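Phosphoribosylamine--glycine ligase (Thermotoga maritima, PDB 1VKZ) catalyses the ATP-dependent joining of glycine to 5-phospho-beta-D-ribosylamine, giving N(1)-(5-phospho-beta-D-ribosyl)glycinamide in de novo purine biosynthesis. Local coordinates at residues 125-129 and 130-134; 368-372 and 373-377; 246-249 and 250-254. All coordinates share one frame; numbering follows the deposited sequence.

Interaction 1. Residues 125-129 and 130-134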
ATOM      1  N   GLU A 125      20.398  -5.770  12.915  1.00 43.03           N
ATOM      2  CA  GLU A 125      20.360  -6.468  14.204  1.00 43.42           C
ATOM      3  C   GLU A 125      18.979  -6.275  14.804  1.00 44.12           C
ATOM      4  O   GLU A 125      18.221  -5.417  14.358  1.00 44.29           O
ATOM      5  CB  GLU A 125      21.391  -5.891  15.175  1.00 45.15           C
ATOM      6  CG  GLU A 125      22.854  -5.960  14.739  1.00 49.50           C
ATOM      7  CD  GLU A 125      23.469  -7.349  14.860  1.00 55.72           C
ATOM      8  OE1 GLU A 125      22.745  -8.334  15.141  1.00 54.66           O
ATOM      9  OE2 GLU A 125      24.701  -7.448  14.674  1.00 63.51           O
ATOM     10  N   VAL A 126      18.667  -7.055  15.829  1.00 44.89           N
ATOM     11  CA  VAL A 126      17.413  -6.912  16.564  1.00 44.46           C
ATOM     12  C   VAL A 126      17.661  -6.420  17.984  1.00 45.61           C
ATOM     13  O   VAL A 126      18.391  -7.045  18.758  1.00 45.09           O
ATOM     14  CB  VAL A 126      16.647  -8.246  16.642  1.00 44.49           C
ATOM     15  CG1 VAL A 126      15.325  -8.068  17.420  1.00 41.53           C
ATOM     16  CG2 VAL A 126      16.388  -8.794  15.223  1.00 45.93           C
ATOM     17  N   ALA A 127      17.046  -5.295  18.326  1.00 47.09           N
ATOM     18  CA  ALA A 127      17.093  -4.784  19.695  1.00 47.24           C
ATOM     19  C   ALA A 127      15.714  -4.931  20.344  1.00 47.34           C
ATOM     20  O   ALA A 127      14.733  -4.302  19.908  1.00 45.34           O
ATOM     21  CB  ALA A 127      17.562  -3.324  19.715  1.00 48.79           C
ATOM     22  N   GLU A 128      15.667  -5.790  21.362  1.00 47.97           N
ATOM     23  CA  GLU A 128      14.466  -6.084  22.112  1.00 50.41           C
ATOM     24  C   GLU A 128      14.306  -5.166  23.324  1.00 49.63           C
ATOM     25  O   GLU A 128      13.196  -5.021  23.833  1.00 48.67           O
ATOM     26  CB  GLU A 128      14.459  -7.564  22.545  1.00 52.18           C
ATOM     27  CG  GLU A 128      13.567  -8.427  21.656  1.00 57.52           C
ATOM     28  CD  GLU A 128      13.946  -9.902  21.608  1.00 59.88           C
ATOM     29  OE1 GLU A 128      14.170 -10.515  22.693  1.00 68.90           O
ATOM     30  OE2 GLU A 128      13.989 -10.452  20.468  1.00 72.90           O
ATOM     31  N   THR A 129      15.409  -4.567  23.785  1.00 50.25           N
ATOM     32  CA  THR A 129      15.384  -3.545  24.844  1.00 49.61           C
ATOM     33  C   THR A 129      16.244  -2.340  24.434  1.00 49.61           C
ATOM     34  O   THR A 129      17.097  -2.460  23.545  1.00 48.61           O
ATOM     35  CB  THR A 129      15.892  -4.089  26.205  1.00 49.49           C
ATOM     36  OG1 THR A 129      17.328  -4.080  26.238  1.00 50.14           O
ATOM     37  CG2 THR A 129      15.497  -5.544  26.423  1.00 48.33           C
ATOM     38  N   PRO A 130      16.004  -1.184  25.064  1.00 50.30           N
ATOM     39  CA  PRO A 130      16.851  -0.003  24.901  1.00 50.63           C
ATOM     40  C   PRO A 130      18.335  -0.233  25.179  1.00 51.37           C
ATOM     41  O   PRO A 130      19.189   0.394  24.547  1.00 51.44           O
ATOM     42  CB  PRO A 130      16.286   0.967  25.937  1.00 50.82           C
ATOM     43  CG  PRO A 130      14.869   0.609  26.004  1.00 51.80           C
ATOM     44  CD  PRO A 130      14.842  -0.890  25.924  1.00 51.53           C
ATOM     45  N   GLU A 131      18.630  -1.100  26.143  1.00 52.04           N
ATOM     46  CA  GLU A 131      20.006  -1.520  26.417  1.00 51.80           C
ATOM     47  C   GLU A 131      20.651  -2.136  25.160  1.00 50.64           C
ATOM     48  O   GLU A 131      21.775  -1.780  24.787  1.00 49.48           O
ATOM     49  CB  GLU A 131      20.010  -2.530  27.570  1.00 51.32           C
ATOM     50  CG  GLU A 131      21.393  -2.907  28.084  1.00 54.18           C
ATOM     51  CD  GLU A 131      21.431  -4.308  28.677  1.00 53.64           C
ATOM     52  OE1 GLU A 131      20.964  -5.251  27.989  1.00 56.64           O
ATOM     53  OE2 GLU A 131      21.939  -4.461  29.818  1.00 48.14           O
ATOM     54  N   GLU A 132      19.933  -3.051  24.519  1.00 49.14           N
ATOM     55  CA  GLU A 132      20.429  -3.709  23.318  1.00 50.01           C
ATOM     56  C   GLU A 132      20.591  -2.684  22.189  1.00 49.33           C
ATOM     57  O   GLU A 132      21.546  -2.760  21.407  1.00 50.51           O
ATOM     58  CB  GLU A 132      19.477  -4.832  22.891  1.00 49.68           C
ATOM     59  CG  GLU A 132      19.381  -5.980  23.882  1.00 50.81           C
ATOM     60  CD  GLU A 132      18.329  -7.011  23.503  1.00 53.78           C
ATOM     61  OE1 GLU A 132      17.710  -6.884  22.422  1.00 58.33           O
ATOM     62  OE2 GLU A 132      18.114  -7.957  24.295  1.00 61.45           O
ATOM     63  N   LEU A 133      19.657  -1.731  22.118  1.00 46.61           N
ATOM     64  CA  LEU A 133      19.720  -0.647  21.147  1.00 44.84           C
ATOM     65  C   LEU A 133      21.020   0.155  21.287  1.00 46.19           C
ATOM     66  O   LEU A 133      21.631   0.512  20.283  1.00 46.29           O
ATOM     67  CB  LEU A 133      18.507   0.267  21.313  1.00 43.90           C
ATOM     68  CG  LEU A 133      18.363   1.437  20.329  1.00 44.19           C
ATOM     69  CD1 LEU A 133      18.515   0.996  18.893  1.00 43.71           C
ATOM     70  CD2 LEU A 133      17.011   2.090  20.518  1.00 44.44           C
ATOM     71  N   ARG A 134      21.442   0.423  22.527  1.00 46.90           N
ATOM     72  CA  ARG A 134      22.714   1.127  22.794  1.00 48.29           C
ATOM     73  C   ARG A 134      23.932   0.324  22.332  1.00 49.04           C
ATOM     74  O   ARG A 134      24.842   0.870  21.704  1.00 49.06           O
ATOM     75  CB  ARG A 134      22.885   1.431  24.290  1.00 47.99           C
ATOM     76  CG  ARG A 134      21.994   2.532  24.855  1.00 50.99           C
ATOM     77  CD  ARG A 134      22.139   2.722  26.390  1.00 49.93           C
ATOM     78  NE  ARG A 134      21.317   1.770  27.159  1.00 51.15           N
ATOM     79  CZ  ARG A 134      21.573   1.356  28.411  1.00 51.61           C
ATOM     80  NH1 ARG A 134      22.637   1.792  29.090  1.00 51.21           N
ATOM     81  NH2 ARG A 134      20.751   0.489  28.998  1.00 48.73           N
TER
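Thr-129 and Glu-132 form a local helix cap at the point where strand 124-127, an outermost strand of a four-stranded antiparallel sheet, turns into helix 130-137 of the ATP-grasp domain. Thr-129 holds the N-cap position. Its OG1 lies between its own backbone N and carbonyl carbon (chi1 81°), turned toward the first turn of the helix, where it accepts a rather long bond of 3.3 Å from Glu-132 N. Its carbonyl starts the regular helical pattern: Thr-129 O receives Leu-133 N at 3.0 Å, the donor lying in the carbonyl plane. Pro-130, which has no N-H to offer, takes the first helical position after the cap.

The return bond departs from the textbook capping box. In that motif the glutamate three residues into the helix would accept from the backbone N of the capping residue; here Glu-132 OE1 instead accepts from Glu-128 N, one residue earlier. The bond from Glu-128 N to Glu-132 OE1 is modelled at 2.5 Å, unusually short, so its exact length is doubtful; it is fairly straight at 164°. The donor comes from above the carboxylate plane, 37° out of it. With CG beside its own backbone N, anti to the carbonyl carbon, and the chain extended beyond, Glu-132 reaches back across the turn, its side chain crossing that of Thr-129 at about a right angle. The negative carboxylate near the helix start would probably interact favourably with the helix dipole.

Beneath this polar clasp Ala-127 CB rests on the first helical turn, 3.6 Å from Leu-133 N and 4.0 Å from Leu-133 CB. Leu-133 also touches Ile-188 of the neighbouring strand 186-190, and with Pro-130 it packs against Ile-174 of helix 163-175.

Interaction 2. Residues 368-372 and 373-377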
ATOM      1  N   LEU A 368     -22.177  15.666   0.541  1.00 45.01           N
ATOM      2  CA  LEU A 368     -20.928  14.988   0.593  1.00 44.52           C
ATOM      3  C   LEU A 368     -20.017  15.845   1.493  1.00 41.78           C
ATOM      4  O   LEU A 368     -19.951  17.065   1.329  1.00 36.49           O
ATOM      5  CB  LEU A 368     -20.407  14.838  -0.839  1.00 44.02           C
ATOM      6  CG  LEU A 368     -19.286  13.846  -1.114  1.00 50.73           C
ATOM      7  CD1 LEU A 368     -19.508  12.499  -0.404  1.00 57.49           C
ATOM      8  CD2 LEU A 368     -19.170  13.696  -2.619  1.00 47.22           C
ATOM      9  N   VAL A 369     -19.364  15.193   2.463  1.00 42.12           N
ATOM     10  CA  VAL A 369     -18.476  15.858   3.424  1.00 42.32           C
ATOM     11  C   VAL A 369     -17.162  15.089   3.608  1.00 43.90           C
ATOM     12  O   VAL A 369     -17.123  13.864   3.407  1.00 47.64           O
ATOM     13  CB  VAL A 369     -19.172  16.055   4.801  1.00 41.42           C
ATOM     14  CG1 VAL A 369     -20.574  16.657   4.618  1.00 40.94           C
ATOM     15  CG2 VAL A 369     -19.266  14.769   5.563  1.00 43.91           C
ATOM     16  N   THR A 370     -16.070  15.783   3.953  1.00 42.27           N
ATOM     17  CA  THR A 370     -14.792  15.088   4.185  1.00 40.67           C
ATOM     18  C   THR A 370     -14.894  14.275   5.448  1.00 39.38           C
ATOM     19  O   THR A 370     -15.575  14.674   6.379  1.00 39.60           O
ATOM     20  CB  THR A 370     -13.581  16.054   4.311  1.00 39.67           C
ATOM     21  OG1 THR A 370     -13.822  17.018   5.336  1.00 41.33           O
ATOM     22  CG2 THR A 370     -13.360  16.865   3.052  1.00 41.29           C
ATOM     23  N   ASN A 371     -14.180  13.150   5.484  1.00 41.04           N
ATOM     24  CA  ASN A 371     -14.249  12.218   6.599  1.00 42.71           C
ATOM     25  C   ASN A 371     -13.055  11.282   6.554  1.00 44.91           C
ATOM     26  O   ASN A 371     -13.194  10.071   6.461  1.00 50.18           O
ATOM     27  CB  ASN A 371     -15.564  11.429   6.549  1.00 42.63           C
ATOM     28  CG  ASN A 371     -15.824  10.622   7.816  1.00 43.21           C
ATOM     29  OD1 ASN A 371     -15.972  11.181   8.901  1.00 46.06           O
ATOM     30  ND2 ASN A 371     -15.910   9.300   7.672  1.00 46.50           N
ATOM     31  N   GLY A 372     -11.867  11.852   6.610  1.00 45.14           N
ATOM     32  CA  GLY A 372     -10.633  11.074   6.579  1.00 42.81           C
ATOM     33  C   GLY A 372      -9.516  11.951   6.076  1.00 42.22           C
ATOM     34  O   GLY A 372      -9.750  13.033   5.502  1.00 40.74           O
ATOM     35  N   GLY A 373      -8.291  11.488   6.267  1.00 42.05           N
ATOM     36  CA  GLY A 373      -7.117  12.280   5.892  1.00 42.26           C
ATOM     37  C   GLY A 373      -7.036  12.560   4.414  1.00 41.82           C
ATOM     38  O   GLY A 373      -6.885  13.698   3.994  1.00 42.07           O
ATOM     39  N   ARG A 374      -7.097  11.491   3.638  1.00 42.90           N
ATOM     40  CA  ARG A 374      -7.136  11.554   2.197  1.00 43.43           C
ATOM     41  C   ARG A 374      -8.590  11.425   1.778  1.00 42.50           C
ATOM     42  O   ARG A 374      -9.285  10.438   2.113  1.00 40.63           O
ATOM     43  CB  ARG A 374      -6.266  10.452   1.598  1.00 39.08           C
ATOM     44  CG  ARG A 374      -4.836  10.572   2.115  1.00 50.72           C
ATOM     45  CD  ARG A 374      -3.786   9.729   1.401  1.00 47.19           C
ATOM     46  NE  ARG A 374      -3.888   8.304   1.725  1.00 52.87           N
ATOM     47  CZ  ARG A 374      -3.184   7.355   1.127  1.00 47.85           C
ATOM     48  NH1 ARG A 374      -2.324   7.660   0.176  1.00 51.52           N
ATOM     49  NH2 ARG A 374      -3.351   6.105   1.475  1.00 51.99           N
ATOM     50  N   VAL A 375      -9.039  12.432   1.027  1.00 42.84           N
ATOM     51  CA  VAL A 375     -10.449  12.602   0.709  1.00 41.87           C
ATOM     52  C   VAL A 375     -10.714  11.961  -0.639  1.00 41.38           C
ATOM     53  O   VAL A 375     -11.479  10.977  -0.753  1.00 40.75           O
ATOM     54  CB  VAL A 375     -10.836  14.112   0.745  1.00 40.06           C
ATOM     55  CG1 VAL A 375     -12.358  14.339   0.629  1.00 42.12           C
ATOM     56  CG2 VAL A 375     -10.344  14.711   2.022  1.00 40.50           C
ATOM     57  N   LEU A 376     -10.056  12.497  -1.650  1.00 41.22           N
ATOM     58  CA  LEU A 376     -10.287  12.073  -3.026  1.00 44.48           C
ATOM     59  C   LEU A 376      -8.999  11.778  -3.772  1.00 44.58           C
ATOM     60  O   LEU A 376      -7.968  12.411  -3.553  1.00 45.30           O
ATOM     61  CB  LEU A 376     -11.034  13.163  -3.821  1.00 44.51           C
ATOM     62  CG  LEU A 376     -12.371  13.573  -3.226  1.00 50.69           C
ATOM     63  CD1 LEU A 376     -12.751  14.982  -3.611  1.00 53.50           C
ATOM     64  CD2 LEU A 376     -13.463  12.608  -3.646  1.00 51.91           C
ATOM     65  N   HIS A 377      -9.128  10.874  -4.736  1.00 45.02           N
ATOM     66  CA  HIS A 377      -8.124  10.626  -5.718  1.00 43.67           C
ATOM     67  C   HIS A 377      -8.660  11.125  -7.046  1.00 42.91           C
ATOM     68  O   HIS A 377      -9.628  10.596  -7.555  1.00 42.23           O
ATOM     69  CB  HIS A 377      -7.829   9.150  -5.707  1.00 41.43           C
ATOM     70  CG  HIS A 377      -7.410   8.671  -4.360  1.00 47.10           C
ATOM     71  ND1 HIS A 377      -6.111   8.315  -4.071  1.00 44.99           N
ATOM     72  CD2 HIS A 377      -8.099   8.566  -3.200  1.00 50.11           C
ATOM     73  CE1 HIS A 377      -6.029   7.974  -2.798  1.00 53.69           C
ATOM     74  NE2 HIS A 377      -7.223   8.110  -2.248  1.00 52.69           N
TER
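Gly-372 has an unusual backbone, phi 156° and psi 166°, in the Gly-372/Gly-373 turn that brings Thr-370 against Val-375; a side chain on Gly-372 would collide with the carbonyl O of Asn-371, so the position is one for glycine. The turn joins strands 367-370 and 374-382 of the C domain, members of one antiparallel sheet that both pair with strand 356-364. The second strand is irregular from its start, since Val-375 and Leu-376 both face Leu-333 of strand 327-334 in a classic beta bulge.

Inside the turn the side chains of Thr-370 and Val-375 come together through their methyl groups. The polar end of Thr-370 is engaged outside the turn, OG1 bonding to Lys-346 N; with OG1 between the backbone N and carbonyl carbon (chi1 55°), CG2 is left to make the apolar contact. Arg-374 is directed away from the turn, and its NH1 bonds to Gly-231 O and Asp-292 O. Val-375 CG2 also comes within 3.9 Å of Gly-372 O, while Thr-370 CG2 sits against both valine methyls, 3.6 Å from Val-375 CG1 and 3.8 Å from Val-375 CG2.

Interaction 3. Residues 246-249 and 250-254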
ATOM      1  N   LYS A 246      14.374  -8.525 -13.872  1.00 43.72           N
ATOM      2  CA  LYS A 246      14.710  -9.935 -13.639  1.00 46.71           C
ATOM      3  C   LYS A 246      15.174 -10.208 -12.198  1.00 44.69           C
ATOM      4  O   LYS A 246      14.828 -11.229 -11.604  1.00 44.32           O
ATOM      5  CB  LYS A 246      15.731 -10.447 -14.663  1.00 48.72           C
ATOM      6  CG  LYS A 246      15.928 -11.963 -14.577  1.00 54.80           C
ATOM      7  CD  LYS A 246      16.087 -12.644 -15.937  1.00 58.53           C
ATOM      8  CE  LYS A 246      14.764 -13.243 -16.437  1.00 60.62           C
ATOM      9  NZ  LYS A 246      14.959 -13.932 -17.755  1.00 57.90           N
ATOM     10  N   LYS A 247      15.943  -9.280 -11.638  1.00 45.82           N
ATOM     11  CA  LYS A 247      16.351  -9.366 -10.230  1.00 45.31           C
ATOM     12  C   LYS A 247      15.173  -9.227  -9.286  1.00 43.77           C
ATOM     13  O   LYS A 247      15.146  -9.875  -8.245  1.00 44.89           O
ATOM     14  CB  LYS A 247      17.398  -8.290  -9.917  1.00 45.84           C
ATOM     15  CG  LYS A 247      18.710  -8.503 -10.653  1.00 42.05           C
ATOM     16  CD  LYS A 247      19.697  -7.386 -10.362  1.00 45.22           C
ATOM     17  CE  LYS A 247      20.852  -7.408 -11.337  1.00 36.37           C
ATOM     18  NZ  LYS A 247      21.886  -6.390 -10.970  1.00 41.85           N
ATOM     19  N   ILE A 248      14.212  -8.376  -9.660  1.00 44.28           N
ATOM     20  CA  ILE A 248      12.980  -8.180  -8.899  1.00 44.04           C
ATOM     21  C   ILE A 248      12.148  -9.433  -8.903  1.00 45.73           C
ATOM     22  O   ILE A 248      11.559  -9.795  -7.878  1.00 46.36           O
ATOM     23  CB  ILE A 248      12.161  -6.964  -9.432  1.00 42.79           C
ATOM     24  CG1 ILE A 248      12.808  -5.657  -8.941  1.00 45.60           C
ATOM     25  CG2 ILE A 248      10.739  -6.996  -8.913  1.00 42.59           C
ATOM     26  CD1 ILE A 248      12.157  -4.359  -9.463  1.00 46.69           C
ATOM     27  N   GLU A 249      12.089 -10.079 -10.068  1.00 47.52           N
ATOM     28  CA  GLU A 249      11.407 -11.362 -10.231  1.00 48.07           C
ATOM     29  C   GLU A 249      12.001 -12.427  -9.329  1.00 46.82           C
ATOM     30  O   GLU A 249      11.287 -13.231  -8.751  1.00 45.62           O
ATOM     31  CB  GLU A 249      11.545 -11.847 -11.669  1.00 49.82           C
ATOM     32  CG  GLU A 249      10.696 -11.104 -12.689  1.00 55.37           C
ATOM     33  CD  GLU A 249      10.813 -11.704 -14.088  1.00 52.50           C
ATOM     34  OE1 GLU A 249      11.953 -11.926 -14.558  1.00 60.71           O
ATOM     35  OE2 GLU A 249       9.763 -11.945 -14.737  1.00 67.96           O
ATOM     36  N   GLU A 250      13.325 -12.417  -9.234  1.00 46.92           N
ATOM     37  CA  GLU A 250      14.069 -13.375  -8.434  1.00 48.09           C
ATOM     38  C   GLU A 250      13.792 -13.171  -6.955  1.00 46.10           C
ATOM     39  O   GLU A 250      13.742 -14.138  -6.208  1.00 44.42           O
ATOM     40  CB  GLU A 250      15.563 -13.249  -8.742  1.00 47.97           C
ATOM     41  CG  GLU A 250      16.460 -14.249  -8.034  1.00 52.52           C
ATOM     42  CD  GLU A 250      17.898 -14.228  -8.557  1.00 56.23           C
ATOM     43  OE1 GLU A 250      18.097 -14.202  -9.811  1.00 62.15           O
ATOM     44  OE2 GLU A 250      18.835 -14.255  -7.716  1.00 68.35           O
ATOM     45  N   LEU A 251      13.598 -11.916  -6.537  1.00 45.63           N
ATOM     46  CA  LEU A 251      13.166 -11.615  -5.158  1.00 44.07           C
ATOM     47  C   LEU A 251      11.799 -12.204  -4.853  1.00 45.23           C
ATOM     48  O   LEU A 251      11.583 -12.755  -3.757  1.00 45.63           O
ATOM     49  CB  LEU A 251      13.154 -10.104  -4.898  1.00 43.44           C
ATOM     50  CG  LEU A 251      14.523  -9.446  -4.718  1.00 49.29           C
ATOM     51  CD1 LEU A 251      14.400  -7.905  -4.564  1.00 47.94           C
ATOM     52  CD2 LEU A 251      15.292 -10.080  -3.551  1.00 42.82           C
ATOM     53  N   PHE A 252      10.874 -12.072  -5.803  1.00 46.80           N
ATOM     54  CA  PHE A 252       9.548 -12.690  -5.685  1.00 44.93           C
ATOM     55  C   PHE A 252       9.615 -14.213  -5.599  1.00 45.61           C
ATOM     56  O   PHE A 252       8.963 -14.818  -4.729  1.00 46.07           O
ATOM     57  CB  PHE A 252       8.674 -12.278  -6.857  1.00 44.86           C
ATOM     58  CG  PHE A 252       7.994 -10.974  -6.666  1.00 41.03           C
ATOM     59  CD1 PHE A 252       7.043 -10.823  -5.683  1.00 48.43           C
ATOM     60  CD2 PHE A 252       8.291  -9.897  -7.480  1.00 45.53           C
ATOM     61  CE1 PHE A 252       6.414  -9.608  -5.510  1.00 45.44           C
ATOM     62  CE2 PHE A 252       7.658  -8.692  -7.320  1.00 46.24           C
ATOM     63  CZ  PHE A 252       6.725  -8.546  -6.345  1.00 45.31           C
ATOM     64  N   ASP A 253      10.413 -14.821  -6.478  1.00 45.43           N
ATOM     65  CA  ASP A 253      10.570 -16.265  -6.463  1.00 48.75           C
ATOM     66  C   ASP A 253      11.116 -16.772  -5.134  1.00 47.81           C
ATOM     67  O   ASP A 253      10.608 -17.771  -4.610  1.00 48.16           O
ATOM     68  CB  ASP A 253      11.457 -16.761  -7.616  1.00 51.60           C
ATOM     69  CG  ASP A 253      10.645 -17.260  -8.813  1.00 63.37           C
ATOM     70  OD1 ASP A 253       9.475 -17.710  -8.609  1.00 65.53           O
ATOM     71  OD2 ASP A 253      11.116 -17.250  -9.988  1.00 73.84           O
ATOM     72  N   LYS A 254      12.149 -16.119  -4.599  1.00 44.69           N
ATOM     73  CA  LYS A 254      12.820 -16.635  -3.406  1.00 43.94           C
ATOM     74  C   LYS A 254      11.936 -16.434  -2.192  1.00 42.70           C
ATOM     75  O   LYS A 254      11.911 -17.266  -1.298  1.00 44.14           O
ATOM     76  CB  LYS A 254      14.191 -16.008  -3.201  1.00 45.68           C
ATOM     77  CG  LYS A 254      15.393 -16.741  -3.836  1.00 46.05           C
ATOM     78  CD  LYS A 254      16.688 -15.969  -3.487  1.00 47.96           C
ATOM     79  CE  LYS A 254      17.972 -16.811  -3.564  1.00 56.08           C
ATOM     80  NZ  LYS A 254      18.564 -16.897  -4.951  1.00 65.62           N
TER
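Phe-252 lies alongside Ile-248, one helical turn earlier, and the two side chains point the same way. The touching branch of the isoleucine is CG2, which meets the ring at CE2 (Ile-248 CG2 to Phe-252 CE2, 3.9 Å), while the same side of the ring passes close to the backbone, with Phe-252 CD2 3.3 Å from Ile-248 O. That carbonyl approaches the ring obliquely, whereas Glu-249 CA lies at its edge. Phe-252 CG is beside its own backbone N (chi1 -84°), which leans the ring back toward the preceding turn.

Both residues belong to the buried face of the amphipathic helix 242-261, laid against the antiparallel sheet of strands 195-204, 207-210, 269-277 and 280-287 in the ATP-grasp domain. Ile-248 reaches Leu-197, Ile-210 and Leu-274, while Phe-252 touches Ala-199 and Leu-272 and meets the ring of Phe-208 with planes at about 30°. Were Phe-252 an alanine, Ile-248 CG2 would probably lose its aromatic neighbour and a gap would be likely to open between helix and sheet beside Phe-208.

Consecutive i to i+4 backbone bonds join the turns: Phe-252 N donates to Ile-248 O at 3.2 Å, and Asp-253 N to Glu-249 O at 2.9 Å. Leu-251, also on the sheet side, sets its CG 3.6 Å from Lys-247 O. Lys-254 NZ lies a long 3.8 Å from Glu-250 OE2, a weak salt bridge between side chains one turn apart.

Along the chain the order is interaction 1, interaction 3, then interaction 2, each closing before the next opens. None touches another. The centres of interactions 1 and 2 lie about 40 Å apart, those of interactions 1 and 3 about 31 Å, and those of interactions 2 and 3 about 37 Å. Interactions 1 and 3 share the ATP-grasp domain but lie on different four-stranded antiparallel sheets, consistent with the two lobes between which enzymes of this fold hold ATP. Interaction 2 sits, across the chain's centre from interaction 3, on a third sheet of six strands, which joins strands of the C domain to 215-219 and 233-236.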